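Local atomic coordinates of aminotransferase (PDB entry 2FNU), a protein that catalyses the PLP-dependent transamination of a UDP-linked 4-keto sugar with L-glutamate as amino donor, the second step of pseudaminic acid biosynthesis in Helicobacter pylori. Residues B[10-23]-B[233-245]. Numbering follows the deposited sequence.
Sequences CLDKEDKKAVLEVL and EIQSALGLSQLKK
Asp15 on helix 13-23 receives Ser241 and Gln242 from the last turn of helix 233-244 and Lys245 just beyond it, at one end of an antiparallel helix pair whose axes approach to 8.2 Å at 152°. A capping box starts the first helix: Asp15 N donates to OD2 of the N-cap residue Asp12, and Asp12 N returns a bond to Asp15 OD2. With CG anti to its carbonyl carbon (chi1 -63°), Asp15 holds its carboxylate beside the helix start, where both oxygens take two donors. Ser241 OG gives its proton to Asp15 OD1 at 2.6 Å, on the anti side and near the carboxylate plane, whereas Lys245 NZ reaches the same oxygen from above that plane at 2.8 Å. Asp15 OD2 lies between Asp12 N on one face and Gln242 NE2 on the other. The Lys245 ammonium also forms a salt bridge with Asp12, straddling its two oxygens through weak bonds; this shared positive charge probably eases the proximity of two carboxylates.

Farther along, Ala18 and Ala237 face each other with CA atoms 5.7 Å apart, and Ala237 CB lies against Ala18 O. Val22 presses CG2 against Ala237 CB at 3.5 Å, while its CG1 lies against Glu233 CB and Ile234 CG1. Val19 sets CG1 on Ile234 CG2 at 3.7 Å, and Leu23 CD2 meets Ile234 CD1. This apolar seam is continued by Leu23 of the second subunit, which packs on Leu11 and Val19, placing the pair at the dimer interface; Val22 also neighbours the substrate-binding Leu28.

Gln242 fastens the loop ahead of helix 13-23. Its OE1 accepts from Thr186 N and from a water held by Cys10 N, and its NE2 donates to Cys10 O at 3.0 Å; the acceptor lies close to the Gln242 amide plane, whereas NE2 stands 47° out of the Cys10 carbonyl plane.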
loop_
_atom_site.group_PDB
_atom_site.type_symbol
_atom_site.label_atom_id
_atom_site.label_comp_id
_atom_site.label_asym_id
_atom_site.label_seq_id
_atom_site.Cartn_x
_atom_site.Cartn_y
_atom_site.Cartn_z
ATOM N N CYS B 10 15.648 8.929 -11.162
ATOM C CA CYS B 10 16.122 9.758 -12.260
ATOM C C CYS B 10 14.926 10.318 -13.013
ATOM O O CYS B 10 14.556 9.810 -14.075
ATOM C CB CYS B 10 17.016 8.931 -13.189
ATOM S SG CYS B 10 18.475 8.247 -12.341
ATOM N N LEU B 11 14.323 11.372 -12.454
ATOM C CA LEU B 11 13.177 12.033 -13.096
ATOM C C LEU B 11 13.641 13.166 -13.986
ATOM O O LEU B 11 14.625 13.826 -13.668
ATOM C CB LEU B 11 12.221 12.594 -12.030
ATOM C CG LEU B 11 11.115 11.657 -11.529
ATOM C CD1 LEU B 11 11.655 10.311 -11.124
ATOM C CD2 LEU B 11 10.339 12.295 -10.385
ATOM N N ASP B 12 12.917 13.397 -15.079
ATOM C CA ASP B 12 13.211 14.523 -15.975
ATOM C C ASP B 12 11.981 15.421 -16.113
ATOM O O ASP B 12 10.970 15.214 -15.448
ATOM C CB ASP B 12 13.715 14.034 -17.346
ATOM C CG ASP B 12 12.676 13.220 -18.119
ATOM O OD1 ASP B 12 13.061 12.580 -19.126
ATOM O OD2 ASP B 12 11.483 13.199 -17.745
ATOM N N LYS B 13 12.062 16.424 -16.985
ATOM C CA LYS B 13 10.954 17.389 -17.093
ATOM C C LYS B 13 9.637 16.785 -17.570
ATOM O O LYS B 13 8.559 17.255 -17.184
ATOM C CB LYS B 13 11.358 18.615 -17.940
ATOM C CG LYS B 13 11.755 18.324 -19.383
ATOM C CD LYS B 13 10.579 18.479 -20.353
ATOM C CE LYS B 13 11.007 18.278 -21.804
ATOM N NZ LYS B 13 11.969 19.327 -22.253
ATOM N N GLU B 14 9.703 15.766 -18.425
ATOM C CA GLU B 14 8.491 15.118 -18.918
ATOM C C GLU B 14 7.793 14.397 -17.763
ATOM O O GLU B 14 6.558 14.412 -17.671
ATOM C CB GLU B 14 8.806 14.133 -20.052
ATOM C CG GLU B 14 9.127 14.783 -21.400
ATOM C CD GLU B 14 9.226 13.758 -22.531
ATOM O OE1 GLU B 14 8.758 12.605 -22.346
ATOM O OE2 GLU B 14 9.770 14.106 -23.608
ATOM N N ASP B 15 8.588 13.766 -16.891
ATOM C CA ASP B 15 8.031 13.079 -15.722
ATOM C C ASP B 15 7.297 14.085 -14.830
ATOM O O ASP B 15 6.181 13.829 -14.359
ATOM C CB ASP B 15 9.128 12.402 -14.899
ATOM C CG ASP B 15 9.863 11.310 -15.659
ATOM O OD1 ASP B 15 9.265 10.641 -16.537
ATOM O OD2 ASP B 15 11.066 11.126 -15.367
ATOM N N LYS B 16 7.945 15.222 -14.584
ATOM C CA LYS B 16 7.371 16.250 -13.706
ATOM C C LYS B 16 6.105 16.857 -14.305
ATOM O O LYS B 16 5.114 17.062 -13.590
ATOM C CB LYS B 16 8.431 17.310 -13.368
ATOM C CG LYS B 16 9.656 16.674 -12.714
ATOM C CD LYS B 16 10.830 17.645 -12.552
ATOM C CE LYS B 16 12.067 16.929 -12.037
ATOM N NZ LYS B 16 13.242 17.836 -11.934
ATOM N N LYS B 17 6.118 17.110 -15.612
ATOM C CA LYS B 17 4.918 17.545 -16.344
ATOM C C LYS B 17 3.767 16.552 -16.207
ATOM O O LYS B 17 2.607 16.939 -16.004
ATOM C CB LYS B 17 5.231 17.739 -17.833
ATOM C CG LYS B 17 4.073 18.280 -18.660
ATOM C CD LYS B 17 4.539 18.607 -20.083
ATOM C CE LYS B 17 3.437 19.265 -20.902
ATOM N NZ LYS B 17 3.328 20.723 -20.609
ATOM N N ALA B 18 4.089 15.264 -16.345
ATOM C CA ALA B 18 3.072 14.215 -16.268
ATOM C C ALA B 18 2.383 14.222 -14.908
ATOM O O ALA B 18 1.172 14.104 -14.836
ATOM C CB ALA B 18 3.696 12.848 -16.548
ATOM N N VAL B 19 3.167 14.343 -13.839
ATOM C CA VAL B 19 2.607 14.392 -12.483
ATOM C C VAL B 19 1.719 15.635 -12.327
ATOM O O VAL B 19 0.601 15.566 -11.817
ATOM C CB VAL B 19 3.725 14.361 -11.422
ATOM C CG1 VAL B 19 3.186 14.753 -10.045
ATOM C CG2 VAL B 19 4.399 12.967 -11.378
ATOM N N LEU B 20 2.206 16.780 -12.793
ATOM C CA LEU B 20 1.447 18.017 -12.600
ATOM C C LEU B 20 0.102 18.017 -13.330
ATOM O O LEU B 20 -0.898 18.526 -12.797
ATOM C CB LEU B 20 2.321 19.243 -12.909
ATOM C CG LEU B 20 3.549 19.342 -11.967
ATOM C CD1 LEU B 20 4.614 20.300 -12.516
ATOM C CD2 LEU B 20 3.213 19.699 -10.496
ATOM N N GLU B 21 0.042 17.410 -14.516
ATOM C CA GLU B 21 -1.228 17.231 -15.218
ATOM C C GLU B 21 -2.247 16.497 -14.347
ATOM O O GLU B 21 -3.424 16.857 -14.336
ATOM C CB GLU B 21 -1.048 16.474 -16.539
ATOM C CG GLU B 21 -0.321 17.260 -17.616
ATOM C CD GLU B 21 0.051 16.413 -18.831
ATOM O OE1 GLU B 21 0.498 17.003 -19.845
ATOM O OE2 GLU B 21 -0.092 15.165 -18.779
ATOM N N VAL B 22 -1.806 15.457 -13.628
ATOM C CA VAL B 22 -2.723 14.720 -12.770
ATOM C C VAL B 22 -3.257 15.607 -11.654
ATOM O O VAL B 22 -4.436 15.554 -11.334
ATOM C CB VAL B 22 -2.058 13.477 -12.139
ATOM C CG1 VAL B 22 -3.040 12.790 -11.185
ATOM C CG2 VAL B 22 -1.618 12.539 -13.220
ATOM N N LEU B 23 -2.390 16.434 -11.074
ATOM C CA LEU B 23 -2.798 17.271 -9.957
ATOM C C LEU B 23 -3.878 18.276 -10.393
ATOM O O LEU B 23 -4.632 18.801 -9.556
ATOM C CB LEU B 23 -1.587 18.008 -9.389
ATOM C CG LEU B 23 -0.471 17.125 -8.809
ATOM C CD1 LEU B 23 0.647 18.013 -8.243
ATOM C CD2 LEU B 23 -0.969 16.146 -7.735
ATOM N N GLU B 233 -3.226 7.773 -9.373
ATOM C CA GLU B 233 -3.007 8.341 -10.706
ATOM C C GLU B 233 -1.730 9.157 -10.793
ATOM O O GLU B 233 -1.130 9.256 -11.866
ATOM C CB GLU B 233 -4.196 9.207 -11.133
ATOM C CG GLU B 233 -5.459 8.417 -11.312
ATOM C CD GLU B 233 -5.442 7.621 -12.600
ATOM O OE1 GLU B 233 -5.142 6.413 -12.544
ATOM O OE2 GLU B 233 -5.695 8.214 -13.669
ATOM N N ILE B 234 -1.325 9.767 -9.687
ATOM C CA ILE B 234 -0.107 10.575 -9.680
ATOM C C ILE B 234 1.072 9.642 -9.978
ATOM O O ILE B 234 1.877 9.900 -10.870
ATOM C CB ILE B 234 0.095 11.267 -8.326
ATOM C CG1 ILE B 234 -1.072 12.231 -8.020
ATOM C CG2 ILE B 234 1.423 12.026 -8.303
ATOM C CD1 ILE B 234 -1.064 12.731 -6.564
ATOM N N GLN B 235 1.129 8.517 -9.269
ATOM C CA GLN B 235 2.235 7.580 -9.432
ATOM C C GLN B 235 2.145 6.860 -10.764
ATOM O O GLN B 235 3.168 6.527 -11.350
ATOM C CB GLN B 235 2.178 6.512 -8.362
ATOM C CG GLN B 235 2.296 6.980 -6.967
ATOM C CD GLN B 235 1.973 5.841 -6.009
ATOM O OE1 GLN B 235 2.860 5.341 -5.322
ATOM N NE2 GLN B 235 0.700 5.400 -5.989
ATOM N N SER B 236 0.928 6.582 -11.232
ATOM C CA SER B 236 0.755 5.916 -12.532
ATOM C C SER B 236 1.238 6.802 -13.681
ATOM O O SER B 236 1.811 6.320 -14.665
ATOM C CB SER B 236 -0.710 5.542 -12.743
ATOM O OG SER B 236 -1.109 4.562 -11.800
ATOM N N ALA B 237 1.007 8.107 -13.567
ATOM C CA ALA B 237 1.506 9.043 -14.582
ATOM C C ALA B 237 3.029 9.041 -14.592
ATOM O O ALA B 237 3.660 9.051 -15.655
ATOM C CB ALA B 237 0.999 10.457 -14.270
ATOM N N LEU B 238 3.625 9.049 -13.397
ATOM C CA LEU B 238 5.061 8.938 -13.281
ATOM C C LEU B 238 5.564 7.638 -13.909
ATOM O O LEU B 238 6.534 7.632 -14.674
ATOM C CB LEU B 238 5.452 9.053 -11.807
ATOM C CG LEU B 238 6.933 9.052 -11.483
ATOM C CD1 LEU B 238 7.707 10.001 -12.421
ATOM C CD2 LEU B 238 7.141 9.419 -9.994
ATOM N N GLY B 239 4.899 6.532 -13.596
ATOM C CA GLY B 239 5.309 5.234 -14.165
ATOM C C GLY B 239 5.268 5.166 -15.675
ATOM O O GLY B 239 6.203 4.653 -16.303
ATOM N N LEU B 240 4.174 5.661 -16.257
ATOM C CA LEU B 240 4.002 5.698 -17.714
ATOM C C LEU B 240 5.123 6.501 -18.355
ATOM O O LEU B 240 5.712 6.077 -19.354
ATOM C CB LEU B 240 2.675 6.356 -18.086
ATOM C CG LEU B 240 1.430 5.569 -18.448
ATOM C CD1 LEU B 240 0.297 6.578 -18.617
ATOM C CD2 LEU B 240 1.644 4.780 -19.727
ATOM N N SER B 241 5.425 7.663 -17.769
ATOM C CA SER B 241 6.424 8.567 -18.337
ATOM C C SER B 241 7.820 7.965 -18.233
ATOM O O SER B 241 8.622 8.036 -19.182
ATOM C CB SER B 241 6.356 9.931 -17.630
ATOM O OG SER B 241 7.260 10.845 -18.226
ATOM N N GLN B 242 8.114 7.350 -17.091
ATOM C CA GLN B 242 9.385 6.653 -16.916
ATOM C C GLN B 242 9.511 5.444 -17.859
ATOM O O GLN B 242 10.575 5.205 -18.451
ATOM C CB GLN B 242 9.497 6.194 -15.456
ATOM C CG GLN B 242 9.800 7.340 -14.485
ATOM C CD GLN B 242 11.265 7.393 -14.135
ATOM O OE1 GLN B 242 11.807 6.455 -13.533
ATOM N NE2 GLN B 242 11.946 8.485 -14.528
ATOM N N LEU B 243 8.433 4.679 -18.005
ATOM C CA LEU B 243 8.462 3.473 -18.842
ATOM C C LEU B 243 8.780 3.822 -20.294
ATOM O O LEU B 243 9.479 3.065 -20.973
ATOM C CB LEU B 243 7.134 2.702 -18.755
ATOM C CG LEU B 243 7.086 1.397 -19.541
ATOM C CD1 LEU B 243 8.114 0.383 -19.037
ATOM C CD2 LEU B 243 5.687 0.827 -19.427
ATOM N N LYS B 244 8.291 4.971 -20.758
ATOM C CA LYS B 244 8.549 5.406 -22.145
ATOM C C LYS B 244 10.040 5.560 -22.431
ATOM O O LYS B 244 10.458 5.469 -23.596
ATOM C CB LYS B 244 7.835 6.728 -22.441
ATOM C CG LYS B 244 6.348 6.553 -22.725
ATOM C CD LYS B 244 5.613 7.888 -22.800
ATOM C CE LYS B 244 4.132 7.648 -23.122
ATOM N NZ LYS B 244 3.197 8.749 -22.722
ATOM N N LYS B 245 10.833 5.823 -21.388
ATOM C CA LYS B 245 12.287 5.927 -21.562
ATOM C C LYS B 245 13.057 4.820 -20.850
ATOM O O LYS B 245 14.267 4.951 -20.632
ATOM C CB LYS B 245 12.812 7.309 -21.129
ATOM C CG LYS B 245 12.489 7.691 -19.713
ATOM C CD LYS B 245 13.178 8.990 -19.315
ATOM C CE LYS B 245 12.483 9.591 -18.112
ATOM N NZ LYS B 245 11.208 10.287 -18.500
HETATM O O HOH W 1 14.256 6.652 -12.187
HETATM O O HOH W 2 9.561 9.838 -20.976
#